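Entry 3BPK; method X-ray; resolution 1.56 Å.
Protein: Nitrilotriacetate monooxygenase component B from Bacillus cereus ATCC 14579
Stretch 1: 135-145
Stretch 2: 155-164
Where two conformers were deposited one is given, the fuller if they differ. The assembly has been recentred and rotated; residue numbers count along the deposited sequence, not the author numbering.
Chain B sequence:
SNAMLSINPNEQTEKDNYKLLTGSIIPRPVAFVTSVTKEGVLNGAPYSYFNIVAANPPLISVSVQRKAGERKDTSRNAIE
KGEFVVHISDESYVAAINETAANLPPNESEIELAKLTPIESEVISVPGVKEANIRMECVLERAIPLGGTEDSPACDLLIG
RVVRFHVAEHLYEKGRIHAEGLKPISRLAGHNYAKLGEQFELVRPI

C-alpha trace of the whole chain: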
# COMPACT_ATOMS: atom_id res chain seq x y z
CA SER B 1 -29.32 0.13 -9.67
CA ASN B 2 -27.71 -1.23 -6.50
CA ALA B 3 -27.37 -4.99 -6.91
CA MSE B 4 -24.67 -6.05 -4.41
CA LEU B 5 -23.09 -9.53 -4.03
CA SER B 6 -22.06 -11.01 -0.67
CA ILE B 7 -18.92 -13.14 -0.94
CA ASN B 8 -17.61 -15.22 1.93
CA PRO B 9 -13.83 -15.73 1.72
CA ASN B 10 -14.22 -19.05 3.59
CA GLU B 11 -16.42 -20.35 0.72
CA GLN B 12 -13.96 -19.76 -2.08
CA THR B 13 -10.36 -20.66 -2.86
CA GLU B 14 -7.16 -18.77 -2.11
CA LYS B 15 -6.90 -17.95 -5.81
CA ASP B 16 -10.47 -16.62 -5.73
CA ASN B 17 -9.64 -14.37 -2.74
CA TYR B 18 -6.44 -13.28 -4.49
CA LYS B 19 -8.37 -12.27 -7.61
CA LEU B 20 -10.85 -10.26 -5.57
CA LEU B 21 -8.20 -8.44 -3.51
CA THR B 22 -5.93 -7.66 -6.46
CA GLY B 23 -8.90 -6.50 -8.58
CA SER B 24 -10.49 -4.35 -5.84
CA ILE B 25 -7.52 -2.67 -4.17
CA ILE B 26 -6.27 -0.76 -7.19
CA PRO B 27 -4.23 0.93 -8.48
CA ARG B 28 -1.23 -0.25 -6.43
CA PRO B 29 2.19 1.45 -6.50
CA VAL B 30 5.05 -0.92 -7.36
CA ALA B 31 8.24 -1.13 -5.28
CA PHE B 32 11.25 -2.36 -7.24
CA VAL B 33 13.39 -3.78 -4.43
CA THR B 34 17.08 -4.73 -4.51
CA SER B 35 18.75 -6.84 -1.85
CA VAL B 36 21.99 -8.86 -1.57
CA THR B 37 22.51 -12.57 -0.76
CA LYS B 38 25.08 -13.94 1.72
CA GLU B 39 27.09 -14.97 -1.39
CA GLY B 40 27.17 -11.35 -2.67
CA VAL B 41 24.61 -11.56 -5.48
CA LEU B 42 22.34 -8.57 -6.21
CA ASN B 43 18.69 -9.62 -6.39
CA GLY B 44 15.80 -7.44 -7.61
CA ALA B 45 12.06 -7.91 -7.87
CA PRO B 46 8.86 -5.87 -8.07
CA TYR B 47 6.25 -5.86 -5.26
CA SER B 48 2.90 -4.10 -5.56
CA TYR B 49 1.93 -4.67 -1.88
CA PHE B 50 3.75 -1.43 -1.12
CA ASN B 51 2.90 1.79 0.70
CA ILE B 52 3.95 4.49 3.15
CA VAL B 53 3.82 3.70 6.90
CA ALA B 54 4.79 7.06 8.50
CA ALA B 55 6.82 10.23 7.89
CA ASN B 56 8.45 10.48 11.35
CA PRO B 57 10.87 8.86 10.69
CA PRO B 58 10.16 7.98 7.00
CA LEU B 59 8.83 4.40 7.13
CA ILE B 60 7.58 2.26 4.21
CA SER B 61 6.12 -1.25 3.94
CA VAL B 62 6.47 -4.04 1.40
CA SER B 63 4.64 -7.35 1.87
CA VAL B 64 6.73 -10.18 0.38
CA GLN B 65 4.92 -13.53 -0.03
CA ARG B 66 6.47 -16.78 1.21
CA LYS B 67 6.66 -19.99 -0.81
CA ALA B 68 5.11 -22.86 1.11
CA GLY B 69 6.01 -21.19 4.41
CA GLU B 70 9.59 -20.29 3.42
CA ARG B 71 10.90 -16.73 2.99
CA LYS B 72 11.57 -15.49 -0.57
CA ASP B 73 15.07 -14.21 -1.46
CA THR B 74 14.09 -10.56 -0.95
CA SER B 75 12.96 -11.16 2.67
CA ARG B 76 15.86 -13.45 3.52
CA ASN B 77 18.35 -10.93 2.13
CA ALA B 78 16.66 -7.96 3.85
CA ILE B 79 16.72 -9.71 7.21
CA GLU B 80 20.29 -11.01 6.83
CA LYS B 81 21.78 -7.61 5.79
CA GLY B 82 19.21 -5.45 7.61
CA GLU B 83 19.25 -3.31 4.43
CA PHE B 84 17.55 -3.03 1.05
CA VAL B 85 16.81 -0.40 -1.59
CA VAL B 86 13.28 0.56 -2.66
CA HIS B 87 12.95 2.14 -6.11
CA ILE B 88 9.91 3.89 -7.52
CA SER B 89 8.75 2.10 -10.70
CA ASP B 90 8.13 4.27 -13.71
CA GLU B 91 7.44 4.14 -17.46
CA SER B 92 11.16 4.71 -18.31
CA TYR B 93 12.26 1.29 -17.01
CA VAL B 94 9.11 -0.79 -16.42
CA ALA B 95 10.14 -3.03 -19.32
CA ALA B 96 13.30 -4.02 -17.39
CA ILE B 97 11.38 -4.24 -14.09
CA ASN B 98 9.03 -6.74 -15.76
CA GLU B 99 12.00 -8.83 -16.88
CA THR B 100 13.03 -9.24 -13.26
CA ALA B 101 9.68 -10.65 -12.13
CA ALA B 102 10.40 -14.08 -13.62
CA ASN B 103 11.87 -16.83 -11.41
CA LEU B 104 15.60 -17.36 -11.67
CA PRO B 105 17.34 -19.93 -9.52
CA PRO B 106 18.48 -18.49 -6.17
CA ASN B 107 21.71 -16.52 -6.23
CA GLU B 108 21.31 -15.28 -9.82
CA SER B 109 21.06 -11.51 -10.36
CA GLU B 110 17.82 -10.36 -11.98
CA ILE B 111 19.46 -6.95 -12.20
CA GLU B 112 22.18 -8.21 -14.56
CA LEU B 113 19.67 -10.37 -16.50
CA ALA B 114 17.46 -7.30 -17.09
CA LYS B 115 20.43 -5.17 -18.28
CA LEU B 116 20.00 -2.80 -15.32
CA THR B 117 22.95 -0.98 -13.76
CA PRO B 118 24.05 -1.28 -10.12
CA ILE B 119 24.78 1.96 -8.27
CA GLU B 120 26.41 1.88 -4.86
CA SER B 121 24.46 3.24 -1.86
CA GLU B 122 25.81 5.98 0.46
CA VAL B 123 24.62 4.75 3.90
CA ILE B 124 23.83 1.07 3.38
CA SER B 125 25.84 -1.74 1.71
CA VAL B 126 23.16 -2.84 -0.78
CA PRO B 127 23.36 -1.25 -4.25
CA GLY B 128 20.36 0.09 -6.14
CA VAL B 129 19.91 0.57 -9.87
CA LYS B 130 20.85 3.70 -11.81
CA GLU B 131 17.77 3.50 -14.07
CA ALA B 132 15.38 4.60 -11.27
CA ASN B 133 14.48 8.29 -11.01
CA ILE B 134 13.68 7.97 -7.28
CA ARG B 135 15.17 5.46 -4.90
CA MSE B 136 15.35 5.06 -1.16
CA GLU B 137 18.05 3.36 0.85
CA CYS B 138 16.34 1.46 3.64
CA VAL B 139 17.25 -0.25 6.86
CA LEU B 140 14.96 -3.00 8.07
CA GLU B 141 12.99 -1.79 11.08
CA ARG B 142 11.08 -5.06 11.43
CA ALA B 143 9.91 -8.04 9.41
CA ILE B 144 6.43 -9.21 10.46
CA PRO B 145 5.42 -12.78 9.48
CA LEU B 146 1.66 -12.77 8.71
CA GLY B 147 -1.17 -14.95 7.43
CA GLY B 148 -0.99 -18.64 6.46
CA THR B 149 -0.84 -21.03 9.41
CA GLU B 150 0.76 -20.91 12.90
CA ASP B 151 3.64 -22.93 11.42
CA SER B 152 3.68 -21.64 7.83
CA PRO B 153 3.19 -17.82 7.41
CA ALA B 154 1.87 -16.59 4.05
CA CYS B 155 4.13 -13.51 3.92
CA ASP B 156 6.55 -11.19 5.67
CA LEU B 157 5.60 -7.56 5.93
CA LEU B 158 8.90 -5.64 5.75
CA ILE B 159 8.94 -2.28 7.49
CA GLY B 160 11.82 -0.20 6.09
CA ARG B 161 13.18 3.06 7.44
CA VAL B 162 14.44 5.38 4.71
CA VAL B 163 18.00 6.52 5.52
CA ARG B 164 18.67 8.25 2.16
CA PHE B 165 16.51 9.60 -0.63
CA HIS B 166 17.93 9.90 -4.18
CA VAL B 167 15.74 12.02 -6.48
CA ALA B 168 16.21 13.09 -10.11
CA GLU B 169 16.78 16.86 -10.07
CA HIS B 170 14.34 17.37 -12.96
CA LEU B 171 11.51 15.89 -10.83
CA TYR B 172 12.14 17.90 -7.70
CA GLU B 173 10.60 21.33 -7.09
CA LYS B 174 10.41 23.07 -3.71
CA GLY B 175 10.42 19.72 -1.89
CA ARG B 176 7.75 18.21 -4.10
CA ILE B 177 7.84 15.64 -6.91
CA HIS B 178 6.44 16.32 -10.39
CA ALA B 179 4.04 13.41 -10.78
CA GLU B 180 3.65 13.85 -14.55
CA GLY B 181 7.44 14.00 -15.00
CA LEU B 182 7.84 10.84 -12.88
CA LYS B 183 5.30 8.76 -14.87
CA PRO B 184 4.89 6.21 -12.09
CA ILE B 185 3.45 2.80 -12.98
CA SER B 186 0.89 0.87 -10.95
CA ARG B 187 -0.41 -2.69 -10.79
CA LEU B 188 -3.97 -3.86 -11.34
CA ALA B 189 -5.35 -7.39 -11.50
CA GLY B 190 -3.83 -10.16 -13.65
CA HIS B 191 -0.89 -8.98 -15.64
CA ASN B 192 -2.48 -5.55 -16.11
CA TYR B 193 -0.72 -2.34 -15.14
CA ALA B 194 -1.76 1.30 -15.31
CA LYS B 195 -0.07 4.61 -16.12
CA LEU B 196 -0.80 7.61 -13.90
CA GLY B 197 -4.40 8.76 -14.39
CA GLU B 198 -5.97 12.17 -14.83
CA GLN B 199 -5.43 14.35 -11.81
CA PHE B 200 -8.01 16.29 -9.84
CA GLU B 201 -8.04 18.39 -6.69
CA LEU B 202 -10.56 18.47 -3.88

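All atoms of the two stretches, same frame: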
# COMPACT_ATOMS: atom_id res chain seq x y z
N ARG B 135 14.93 6.65 -5.71
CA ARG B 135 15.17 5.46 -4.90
C ARG B 135 15.49 5.81 -3.46
O ARG B 135 15.94 6.93 -3.14
CB ARG B 135 16.22 4.58 -5.52
CG ARG B 135 17.65 5.08 -5.38
CD ARG B 135 18.64 4.12 -6.07
NE ARG B 135 19.99 4.45 -5.64
CZ ARG B 135 20.70 5.49 -6.10
NH1 ARG B 135 20.26 6.27 -7.08
NH2 ARG B 135 21.88 5.72 -5.55
N MSE B 136 15.25 4.84 -2.59
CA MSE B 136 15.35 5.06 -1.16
C MSE B 136 16.16 3.96 -0.54
O MSE B 136 15.81 2.78 -0.65
CB MSE B 136 13.93 5.01 -0.55
CG MSE B 136 13.08 6.24 -0.98
SE MSE B 136 11.19 5.98 -0.59
CE MSE B 136 10.83 4.87 -2.14
N GLU B 137 17.26 4.34 0.11
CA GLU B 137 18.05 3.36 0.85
C GLU B 137 17.30 3.11 2.13
O GLU B 137 16.93 4.08 2.84
CB GLU B 137 19.44 3.91 1.20
CG GLU B 137 20.27 4.26 -0.03
CD GLU B 137 21.64 4.83 0.32
OE1 GLU B 137 22.17 4.51 1.41
OE2 GLU B 137 22.19 5.56 -0.53
N CYS B 138 17.06 1.82 2.41
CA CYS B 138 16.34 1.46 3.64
C CYS B 138 17.12 0.56 4.58
O CYS B 138 17.89 -0.32 4.14
CB CYS B 138 15.05 0.74 3.29
SG CYS B 138 13.87 1.80 2.40
N VAL B 139 16.87 0.77 5.88
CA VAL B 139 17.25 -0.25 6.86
C VAL B 139 15.97 -0.96 7.32
O VAL B 139 14.86 -0.39 7.32
CB VAL B 139 18.04 0.31 8.07
CG1 VAL B 139 19.36 0.95 7.61
CG2 VAL B 139 17.18 1.33 8.84
N LEU B 140 16.13 -2.22 7.70
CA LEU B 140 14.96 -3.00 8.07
C LEU B 140 14.62 -2.68 9.52
O LEU B 140 15.43 -2.97 10.45
CB LEU B 140 15.28 -4.48 7.92
CG LEU B 140 14.09 -5.39 8.26
CD1 LEU B 140 12.96 -5.21 7.25
CD2 LEU B 140 14.51 -6.87 8.39
N GLU B 141 13.45 -2.09 9.73
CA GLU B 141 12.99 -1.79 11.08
C GLU B 141 12.41 -3.03 11.73
O GLU B 141 12.71 -3.34 12.89
CB GLU B 141 11.96 -0.68 11.05
CG GLU B 141 12.59 0.65 10.89
CD GLU B 141 13.45 1.03 12.10
OE1 GLU B 141 13.11 0.63 13.24
OE2 GLU B 141 14.48 1.71 11.90
N ARG B 142 11.59 -3.75 10.98
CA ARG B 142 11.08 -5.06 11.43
C ARG B 142 10.54 -5.84 10.25
O ARG B 142 10.17 -5.27 9.23
CB ARG B 142 10.06 -4.93 12.59
CG ARG B 142 8.75 -4.35 12.18
CD ARG B 142 7.76 -4.38 13.37
NE ARG B 142 8.07 -3.43 14.45
CZ ARG B 142 7.51 -3.49 15.66
NH1 ARG B 142 6.68 -4.49 15.94
NH2 ARG B 142 7.81 -2.58 16.59
N ALA B 143 10.55 -7.17 10.38
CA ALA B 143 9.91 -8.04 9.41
C ALA B 143 8.81 -8.75 10.21
O ALA B 143 9.09 -9.29 11.28
CB ALA B 143 10.90 -9.03 8.81
N ILE B 144 7.58 -8.69 9.72
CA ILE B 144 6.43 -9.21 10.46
C ILE B 144 5.83 -10.41 9.69
O ILE B 144 5.21 -10.23 8.65
CB ILE B 144 5.32 -8.11 10.66
CG1 ILE B 144 5.94 -6.78 11.16
CG2 ILE B 144 4.26 -8.65 11.64
CD1 ILE B 144 5.02 -5.57 10.98
N PRO B 145 6.02 -11.65 10.19
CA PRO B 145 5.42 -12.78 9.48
C PRO B 145 3.91 -12.69 9.68
O PRO B 145 3.45 -12.44 10.82
CB PRO B 145 6.00 -14.03 10.21
CG PRO B 145 7.19 -13.50 10.94
CD PRO B 145 6.86 -12.08 11.32
N CYS B 155 3.32 -14.65 4.39
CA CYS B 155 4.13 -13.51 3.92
C CYS B 155 4.94 -12.92 5.03
O CYS B 155 4.77 -13.28 6.19
CB CYS B 155 3.22 -12.42 3.34
SG CYS B 155 2.26 -11.54 4.60
N ASP B 156 5.85 -12.00 4.69
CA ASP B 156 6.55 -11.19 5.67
C ASP B 156 6.34 -9.76 5.25
O ASP B 156 6.67 -9.39 4.11
CB ASP B 156 8.05 -11.50 5.68
CG ASP B 156 8.30 -12.93 6.13
OD1 ASP B 156 8.30 -13.13 7.36
OD2 ASP B 156 8.37 -13.81 5.24
N LEU B 157 5.80 -8.99 6.18
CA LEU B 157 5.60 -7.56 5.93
C LEU B 157 6.86 -6.86 6.39
O LEU B 157 7.17 -6.85 7.60
CB LEU B 157 4.37 -7.08 6.69
CG LEU B 157 3.96 -5.64 6.43
CD1 LEU B 157 3.65 -5.37 5.00
CD2 LEU B 157 2.72 -5.31 7.30
N LEU B 158 7.61 -6.29 5.44
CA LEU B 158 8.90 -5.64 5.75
C LEU B 158 8.62 -4.19 6.00
O LEU B 158 8.04 -3.51 5.15
CB LEU B 158 9.86 -5.76 4.57
CG LEU B 158 10.12 -7.23 4.13
CD1 LEU B 158 11.14 -7.20 2.96
CD2 LEU B 158 10.59 -8.18 5.27
N ILE B 159 9.04 -3.70 7.17
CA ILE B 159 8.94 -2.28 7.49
C ILE B 159 10.34 -1.68 7.33
O ILE B 159 11.28 -2.09 8.03
CB ILE B 159 8.44 -2.04 8.95
CG1 ILE B 159 7.10 -2.77 9.21
CG2 ILE B 159 8.31 -0.55 9.22
CD1 ILE B 159 5.98 -2.42 8.20
N GLY B 160 10.50 -0.76 6.38
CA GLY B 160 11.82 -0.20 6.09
C GLY B 160 11.84 1.25 6.53
O GLY B 160 10.84 1.97 6.38
N ARG B 161 12.97 1.66 7.11
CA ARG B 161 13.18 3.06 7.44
C ARG B 161 14.10 3.65 6.40
O ARG B 161 15.18 3.13 6.18
CB ARG B 161 13.81 3.19 8.85
CG ARG B 161 14.19 4.63 9.20
CD ARG B 161 14.47 4.81 10.70
NE ARG B 161 15.63 4.03 11.14
CZ ARG B 161 16.89 4.46 11.12
NH1 ARG B 161 17.19 5.68 10.66
NH2 ARG B 161 17.86 3.66 11.58
N VAL B 162 13.63 4.72 5.76
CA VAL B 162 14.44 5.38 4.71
C VAL B 162 15.57 6.15 5.39
O VAL B 162 15.34 7.01 6.27
CB VAL B 162 13.58 6.36 3.86
CG1 VAL B 162 14.45 7.04 2.77
CG2 VAL B 162 12.38 5.65 3.26
N VAL B 163 16.80 5.83 4.98
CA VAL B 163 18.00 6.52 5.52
C VAL B 163 18.66 7.45 4.47
O VAL B 163 19.51 8.27 4.83
CB VAL B 163 19.00 5.54 6.14
CG1 VAL B 163 18.37 4.88 7.35
CG2 VAL B 163 19.47 4.49 5.09
N ARG B 164 18.25 7.30 3.21
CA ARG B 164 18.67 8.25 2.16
C ARG B 164 17.67 8.25 1.04
O ARG B 164 17.20 7.18 0.62
CB ARG B 164 20.05 7.88 1.59
CG ARG B 164 20.70 9.03 0.80
CD ARG B 164 21.08 10.16 1.78
NE ARG B 164 22.43 10.03 2.32
CZ ARG B 164 22.75 9.98 3.61
NH1 ARG B 164 21.79 9.97 4.55
NH2 ARG B 164 24.04 9.92 3.97

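Residues 135-145 and 155-164 are neighbouring antiparallel strands of one sheet, joined mainly by a backbone hydrogen-bond ladder that two beta bulges interrupt. Their N-to-C directions lie 159° apart, and the contact buries 944 Å².

At regular rungs, paired residues exchange both bonds: V139 N to R161 O is 2.9 Å and R161 N to V139 O 2.8 Å, while I144 N to L157 O and L157 N to I144 O are both 2.8 Å. The first bulge splits the rung at E137, which donates from N to R164 O (2.9 Å) but accepts at O from V163 N (2.8 Å). At the second, E141 is the extra residue, with a phi/psi of -80/-45; its N reaches I159 O at 2.8 Å, and R142 N adds a weak bond to the same oxygen at 3.4 Å.

The bulge turns the E141 CB toward the partner strand, and its carboxylate forms a salt bridge, OE2 to R161 NE at 2.7 Å, near the guanidinium plane. V139 CG2 covers one face of that guanidinium, so charge and apolar packing share one arginine.

Other side chains meet through apolar contacts. I144 CD1 meets I159 CG1 at 3.9 Å, and on the other face A143 CB meets L158 CD2 at 3.7 Å. At G160, paired with L140, an ideal CB would crowd C138 CB at 3.3 Å.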